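Local coordinates for protein protease lasA (Pseudomonas aeruginosa, PDB 3IT5) that cleaves peptide bonds after Gly-Gly pairs as a secreted zinc metalloendopeptidase of family M23, degrading host elastin and the pentaglycine cross-links of staphylococcal peptidoglycan, at residues A[31-36]-A[122-127]; A[63-68]-A[78-83]. One frame throughout, in Å; residues are numbered along the deposited sequence.

Contact 1 (A[31-36]-A[122-127]); sequences PYSSFD and HFSLLY. With ZN (zinc ion), chain E.
D36 and H122 meet at the zinc ion: OD1 of D36 lies 2.0 Å from the metal and ND1 of H122 2.2 Å from it. The two ligand atoms are 3.4 Å apart, OD1 sitting at the edge of the imidazole near its plane, and the metal rather than a hydrogen bond joins them. CG of H122 anti to the backbone N (chi1 168°) brings the ring to the metal, and chi2 of 89° turns ND1 to it. At the far end of the ring, NE2 is hydrogen-bonded to N25, a second-shell residue that would fix the ring's rotation. H23 and a water complete the zinc site.

On the same face of the sheet, OG of S34 is only 2.6 Å from OG of S124 and also bonds to OG of S33, while S124 makes a further bond to N25. The three hydroxyls form a short buried chain that leads to the residue holding H122.

Backbone bonds join the two strands. F35 and F123 form a hydrogen-bonded pair, N of F35 reaching O of F123 at 3.1 Å and the more bent return bond running from F123 N to F35 O at 3.2 Å. L125 N extends the pairing to S33 O at 2.9 Å, just ahead of strand 34-36. A classic beta bulge at S33 and S34 is set against H23, outside this strand pair.

On the opposite face, the F35 and F123 side chains run alongside each other in the same direction. CD2 of F123 approaches CE2 of F35 at 3.5 Å in an offset edge-to-face pair, the edge of F123 turned to the face of F35 with the planes at 76°. With H23, D36 and H122 make the His/Asp/His zinc site of M23 metallopeptidases.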
loop_
_atom_site.group_PDB
_atom_site.type_symbol
_atom_site.label_atom_id
_atom_site.label_comp_id
_atom_site.label_asym_id
_atom_site.label_seq_id
_atom_site.Cartn_x
_atom_site.Cartn_y
_atom_site.Cartn_z
ATOM N N PRO A 31 -15.408 -3.508 2.137
ATOM C CA PRO A 31 -14.947 -3.016 0.837
ATOM C C PRO A 31 -13.523 -3.414 0.432
ATOM O O PRO A 31 -12.770 -3.959 1.239
ATOM C CB PRO A 31 -15.027 -1.496 1.014
ATOM C CG PRO A 31 -14.788 -1.270 2.486
ATOM C CD PRO A 31 -15.044 -2.569 3.217
ATOM N N TYR A 32 -13.167 -3.121 -0.820
ATOM C CA TYR A 32 -11.845 -3.438 -1.359
ATOM C C TYR A 32 -10.864 -2.317 -1.001
ATOM O O TYR A 32 -10.540 -1.455 -1.822
ATOM C CB TYR A 32 -11.917 -3.666 -2.875
ATOM C CG TYR A 32 -12.763 -4.852 -3.324
ATOM C CD1 TYR A 32 -13.482 -5.628 -2.409
ATOM C CD2 TYR A 32 -12.869 -5.174 -4.675
ATOM C CE1 TYR A 32 -14.261 -6.698 -2.831
ATOM C CE2 TYR A 32 -13.647 -6.239 -5.104
ATOM C CZ TYR A 32 -14.339 -6.995 -4.179
ATOM O OH TYR A 32 -15.111 -8.045 -4.610
ATOM N N SER A 33 -10.403 -2.362 0.245
ATOM C CA SER A 33 -9.605 -1.307 0.864
ATOM C C SER A 33 -8.107 -1.418 0.622
ATOM O O SER A 33 -7.377 -0.459 0.864
ATOM C CB SER A 33 -9.827 -1.329 2.375
ATOM O OG SER A 33 -9.278 -2.512 2.925
ATOM N N SER A 34 -7.654 -2.586 0.174
ATOM C CA SER A 34 -6.225 -2.897 0.172
ATOM C C SER A 34 -5.705 -3.391 -1.175
ATOM O O SER A 34 -6.455 -3.946 -1.983
ATOM C CB SER A 34 -5.913 -3.955 1.243
ATOM O OG SER A 34 -6.538 -3.662 2.486
ATOM N N PHE A 35 -4.415 -3.175 -1.405
ATOM C CA PHE A 35 -3.693 -3.869 -2.464
ATOM C C PHE A 35 -2.286 -4.212 -1.996
ATOM O O PHE A 35 -1.712 -3.518 -1.150
ATOM C CB PHE A 35 -3.702 -3.091 -3.792
ATOM C CG PHE A 35 -2.803 -1.881 -3.820
ATOM C CD1 PHE A 35 -1.470 -1.993 -4.217
ATOM C CD2 PHE A 35 -3.301 -0.623 -3.498
ATOM C CE1 PHE A 35 -0.638 -0.872 -4.266
ATOM C CE2 PHE A 35 -2.485 0.504 -3.550
ATOM C CZ PHE A 35 -1.150 0.383 -3.933
ATOM N N ASP A 36 -1.751 -5.303 -2.526
ATOM C CA ASP A 36 -0.411 -5.737 -2.173
ATOM C C ASP A 36 0.575 -5.263 -3.224
ATOM O O ASP A 36 0.193 -4.984 -4.358
ATOM C CB ASP A 36 -0.346 -7.259 -2.026
ATOM C CG ASP A 36 -1.366 -7.797 -1.043
ATOM O OD1 ASP A 36 -1.627 -7.136 -0.013
ATOM O OD2 ASP A 36 -1.910 -8.891 -1.295
ATOM N N HIS A 122 1.058 -5.531 2.382
ATOM C CA HIS A 122 -0.395 -5.370 2.375
ATOM C C HIS A 122 -0.700 -3.941 2.842
ATOM O O HIS A 122 -0.353 -3.558 3.957
ATOM C CB HIS A 122 -1.040 -6.438 3.275
ATOM C CG HIS A 122 -2.487 -6.207 3.585
ATOM N ND1 HIS A 122 -3.507 -6.692 2.795
ATOM C CD2 HIS A 122 -3.085 -5.578 4.626
ATOM C CE1 HIS A 122 -4.669 -6.358 3.326
ATOM N NE2 HIS A 122 -4.442 -5.672 4.432
ATOM N N PHE A 123 -1.344 -3.165 1.973
ATOM C CA PHE A 123 -1.465 -1.712 2.140
ATOM C C PHE A 123 -2.925 -1.264 2.027
ATOM O O PHE A 123 -3.557 -1.463 0.993
ATOM C CB PHE A 123 -0.564 -1.029 1.098
ATOM C CG PHE A 123 -0.830 0.435 0.895
ATOM C CD1 PHE A 123 -0.386 1.375 1.819
ATOM C CD2 PHE A 123 -1.480 0.881 -0.254
ATOM C CE1 PHE A 123 -0.609 2.735 1.618
ATOM C CE2 PHE A 123 -1.711 2.243 -0.465
ATOM C CZ PHE A 123 -1.277 3.169 0.474
ATOM N N SER A 124 -3.450 -0.653 3.091
ATOM C CA SER A 124 -4.890 -0.357 3.197
ATOM C C SER A 124 -5.240 1.122 3.365
ATOM O O SER A 124 -4.527 1.868 4.033
ATOM C CB SER A 124 -5.502 -1.133 4.363
ATOM O OG SER A 124 -5.138 -2.501 4.319
ATOM N N LEU A 125 -6.372 1.515 2.786
ATOM C CA LEU A 125 -6.886 2.878 2.883
ATOM C C LEU A 125 -7.962 2.994 3.960
ATOM O O LEU A 125 -8.943 2.244 3.961
ATOM C CB LEU A 125 -7.434 3.343 1.527
ATOM C CG LEU A 125 -7.921 4.789 1.341
ATOM C CD1 LEU A 125 -6.796 5.806 1.512
ATOM C CD2 LEU A 125 -8.564 4.936 -0.035
ATOM N N LEU A 126 -7.770 3.948 4.867
ATOM C CA LEU A 126 -8.706 4.195 5.958
ATOM C C LEU A 126 -9.205 5.635 5.999
ATOM O O LEU A 126 -8.670 6.513 5.318
ATOM C CB LEU A 126 -8.079 3.830 7.310
ATOM C CG LEU A 126 -7.782 2.350 7.565
ATOM C CD1 LEU A 126 -6.434 1.949 6.973
ATOM C CD2 LEU A 126 -7.814 2.070 9.056
ATOM N N TYR A 127 -10.246 5.854 6.798
ATOM C CA TYR A 127 -10.789 7.184 7.043
ATOM C C TYR A 127 -11.490 7.159 8.386
ATOM O O TYR A 127 -12.394 6.350 8.601
ATOM C CB TYR A 127 -11.757 7.596 5.928
ATOM C CG TYR A 127 -12.222 9.031 6.012
ATOM C CD1 TYR A 127 -11.347 10.085 5.749
ATOM C CD2 TYR A 127 -13.540 9.336 6.355
ATOM C CE1 TYR A 127 -11.774 11.411 5.823
ATOM C CE2 TYR A 127 -13.975 10.656 6.438
ATOM C CZ TYR A 127 -13.086 11.688 6.169
ATOM O OH TYR A 127 -13.509 12.994 6.246
HETATM ZN ZN ZN E . -3.110 -8.040 1.082
HETATM O O HOH W 1 -1.937 -9.556 1.932
#

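Contact 2 (A[63-68]-A[78-83]); sequences SRCQVR and NYYHMD
R68 reaches across to N78 side-on, with NE and NH2 both directed at the single oxygen OD1. That oxygen lies in the guanidinium plane, 2.5 Å from NE, an unusually short and doubtful length, and 3.0 Å from NH2. The NE bond is nearly straight at 162°, whereas NH2 comes from well above the carbonyl plane of the amide. The arginine chain, bent at chi2 and chi3, brings the guanidinium edge round to N78, its plane 55° from that of the amide.

The other end of the same amide turns to Q66. ND2 of N78 donates to OE1 of Q66 at 3.0 Å, with OE1 in the plane of the asparagine amide but ND2 above that of the glutamine; the two amides are almost perpendicular, at 81°. N78 therefore bridges R68 and Q66, its orientation set from both ends.

Next along this face, the Y80 ring has CB of Q66 at its edge. CE1 of Y80 touches SG of C65 at 3.4 Å, an oblique sulfur-aromatic contact made by a sulfur of the C65–C111 disulfide, and the phenol oxygen bonds to G113.

On the reverse face, the edge of the Y79 ring lies against O of V67, which also accepts the backbone N of Y79 at 2.8 Å. Beyond Y80, M82 N bonds to C65 O. The contact joins the arms of the beta hairpin of strands 66-70 and 75-83, with H81, an inferred proton donor/acceptor, at the break in the second.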
loop_
_atom_site.group_PDB
_atom_site.type_symbol
_atom_site.label_atom_id
_atom_site.label_comp_id
_atom_site.label_asym_id
_atom_site.label_seq_id
_atom_site.Cartn_x
_atom_site.Cartn_y
_atom_site.Cartn_z
ATOM N N SER A 63 2.653 -2.930 16.130
ATOM C CA SER A 63 3.445 -4.118 16.430
ATOM C C SER A 63 4.705 -4.108 15.567
ATOM O O SER A 63 4.857 -3.240 14.703
ATOM C CB SER A 63 2.635 -5.388 16.155
ATOM O OG SER A 63 2.474 -5.594 14.761
ATOM N N ARG A 64 5.589 -5.080 15.784
ATOM C CA ARG A 64 6.822 -5.225 14.987
ATOM C C ARG A 64 6.569 -5.377 13.479
ATOM O O ARG A 64 7.483 -5.203 12.667
ATOM C CB ARG A 64 7.666 -6.406 15.507
ATOM C CG ARG A 64 7.055 -7.799 15.310
ATOM C CD ARG A 64 7.813 -8.874 16.096
ATOM N NE ARG A 64 9.084 -9.227 15.463
ATOM C CZ ARG A 64 9.310 -10.344 14.776
ATOM N NH1 ARG A 64 8.359 -11.258 14.637
ATOM N NH2 ARG A 64 10.502 -10.554 14.234
ATOM N N CYS A 65 5.328 -5.696 13.115
ATOM C CA CYS A 65 4.982 -5.977 11.727
ATOM C C CYS A 65 3.808 -5.157 11.169
ATOM O O CYS A 65 3.299 -5.455 10.083
ATOM C CB CYS A 65 4.724 -7.479 11.557
ATOM S SG CYS A 65 3.088 -8.062 12.026
ATOM N N GLN A 66 3.391 -4.120 11.898
ATOM C CA GLN A 66 2.273 -3.280 11.447
ATOM C C GLN A 66 2.399 -1.818 11.863
ATOM O O GLN A 66 2.758 -1.515 13.007
ATOM C CB GLN A 66 0.924 -3.842 11.912
ATOM C CG GLN A 66 -0.257 -3.343 11.079
ATOM C CD GLN A 66 -1.594 -3.949 11.469
ATOM O OE1 GLN A 66 -2.434 -4.212 10.604
ATOM N NE2 GLN A 66 -1.810 -4.154 12.765
ATOM N N VAL A 67 2.076 -0.933 10.915
ATOM C CA VAL A 67 2.195 0.522 11.059
ATOM C C VAL A 67 0.986 1.193 10.408
ATOM O O VAL A 67 0.490 0.726 9.376
ATOM C CB VAL A 67 3.493 1.055 10.374
ATOM C CG1 VAL A 67 3.475 2.582 10.232
ATOM C CG2 VAL A 67 4.734 0.620 11.143
ATOM N N ARG A 68 0.519 2.282 11.017
ATOM C CA ARG A 68 -0.531 3.125 10.446
ATOM C C ARG A 68 -0.035 4.576 10.383
ATOM O O ARG A 68 0.611 5.060 11.317
ATOM C CB ARG A 68 -1.818 3.004 11.282
ATOM C CG ARG A 68 -2.981 3.948 10.917
ATOM C CD ARG A 68 -4.082 3.286 10.061
ATOM N NE ARG A 68 -4.390 1.909 10.457
ATOM C CZ ARG A 68 -5.345 1.540 11.310
ATOM N NH1 ARG A 68 -6.134 2.440 11.892
ATOM N NH2 ARG A 68 -5.517 0.252 11.577
ATOM N N ASN A 78 -2.820 1.978 6.166
ATOM C CA ASN A 78 -2.312 0.875 6.963
ATOM C C ASN A 78 -1.255 0.077 6.209
ATOM O O ASN A 78 -1.323 -0.059 4.988
ATOM C CB ASN A 78 -3.457 -0.036 7.404
ATOM C CG ASN A 78 -3.141 -0.785 8.679
ATOM O OD1 ASN A 78 -3.169 -0.213 9.771
ATOM N ND2 ASN A 78 -2.834 -2.072 8.550
ATOM N N TYR A 79 -0.283 -0.446 6.953
ATOM C CA TYR A 79 0.858 -1.152 6.388
ATOM C C TYR A 79 1.080 -2.425 7.199
ATOM O O TYR A 79 1.468 -2.365 8.366
ATOM C CB TYR A 79 2.114 -0.269 6.427
ATOM C CG TYR A 79 1.922 1.092 5.794
ATOM C CD1 TYR A 79 1.283 2.128 6.492
ATOM C CD2 TYR A 79 2.367 1.346 4.503
ATOM C CE1 TYR A 79 1.089 3.365 5.912
ATOM C CE2 TYR A 79 2.188 2.589 3.919
ATOM C CZ TYR A 79 1.546 3.591 4.624
ATOM O OH TYR A 79 1.371 4.826 4.042
ATOM N N TYR A 80 0.809 -3.572 6.582
ATOM C CA TYR A 80 0.961 -4.853 7.261
ATOM C C TYR A 80 1.996 -5.699 6.533
ATOM O O TYR A 80 2.391 -5.379 5.406
ATOM C CB TYR A 80 -0.397 -5.572 7.388
ATOM C CG TYR A 80 -0.387 -6.788 8.301
ATOM C CD1 TYR A 80 0.084 -6.701 9.614
ATOM C CD2 TYR A 80 -0.862 -8.019 7.855
ATOM C CE1 TYR A 80 0.089 -7.817 10.453
ATOM C CE2 TYR A 80 -0.859 -9.144 8.691
ATOM C CZ TYR A 80 -0.382 -9.035 9.977
ATOM O OH TYR A 80 -0.379 -10.139 10.792
ATOM N N HIS A 81 2.436 -6.773 7.187
ATOM C CA HIS A 81 3.579 -7.574 6.738
ATOM C C HIS A 81 4.857 -6.727 6.727
ATOM O O HIS A 81 5.660 -6.808 5.802
ATOM C CB HIS A 81 3.341 -8.205 5.362
ATOM C CG HIS A 81 2.065 -8.980 5.249
ATOM N ND1 HIS A 81 1.698 -9.958 6.150
ATOM C CD2 HIS A 81 1.092 -8.951 4.307
ATOM C CE1 HIS A 81 0.541 -10.480 5.781
ATOM N NE2 HIS A 81 0.154 -9.889 4.664
ATOM N N MET A 82 5.026 -5.916 7.768
ATOM C CA MET A 82 6.192 -5.045 7.912
ATOM C C MET A 82 7.288 -5.717 8.728
ATOM O O MET A 82 7.049 -6.711 9.416
ATOM C CB MET A 82 5.798 -3.724 8.579
ATOM C CG MET A 82 4.877 -2.834 7.758
ATOM S SD MET A 82 5.668 -2.163 6.287
ATOM C CE MET A 82 6.961 -1.136 7.001
ATOM N N ASP A 83 8.495 -5.167 8.637
ATOM C CA ASP A 83 9.633 -5.630 9.420
ATOM C C ASP A 83 10.591 -4.458 9.589
ATOM O O ASP A 83 10.510 -3.478 8.844
ATOM C CB ASP A 83 10.325 -6.807 8.713
ATOM C CG ASP A 83 11.363 -7.507 9.589
ATOM O OD1 ASP A 83 11.309 -7.394 10.834
ATOM O OD2 ASP A 83 12.244 -8.186 9.019
#

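Contacts 1 and 2 belong to one antiparallel sheet, in which strands 121-127 and 75-83 are neighbours; their centres are about 13 Å apart. Two probable backbone hydrogen bonds join them, from N of N78 to O of S124 at 2.7 Å and from N of Y80 to O of H122 at 2.9 Å. Near the metal, CD2 of H81 packs against CB of H122 at 3.5 Å, and the H81 side chain comes within about 5 Å of the zinc ion. The side chain of H120, the other inferred proton donor/acceptor, lies about 3 Å from those of both D36 and H81, so contact 2 reaches the catalytic centre for which contact 1 supplies two of three protein ligands.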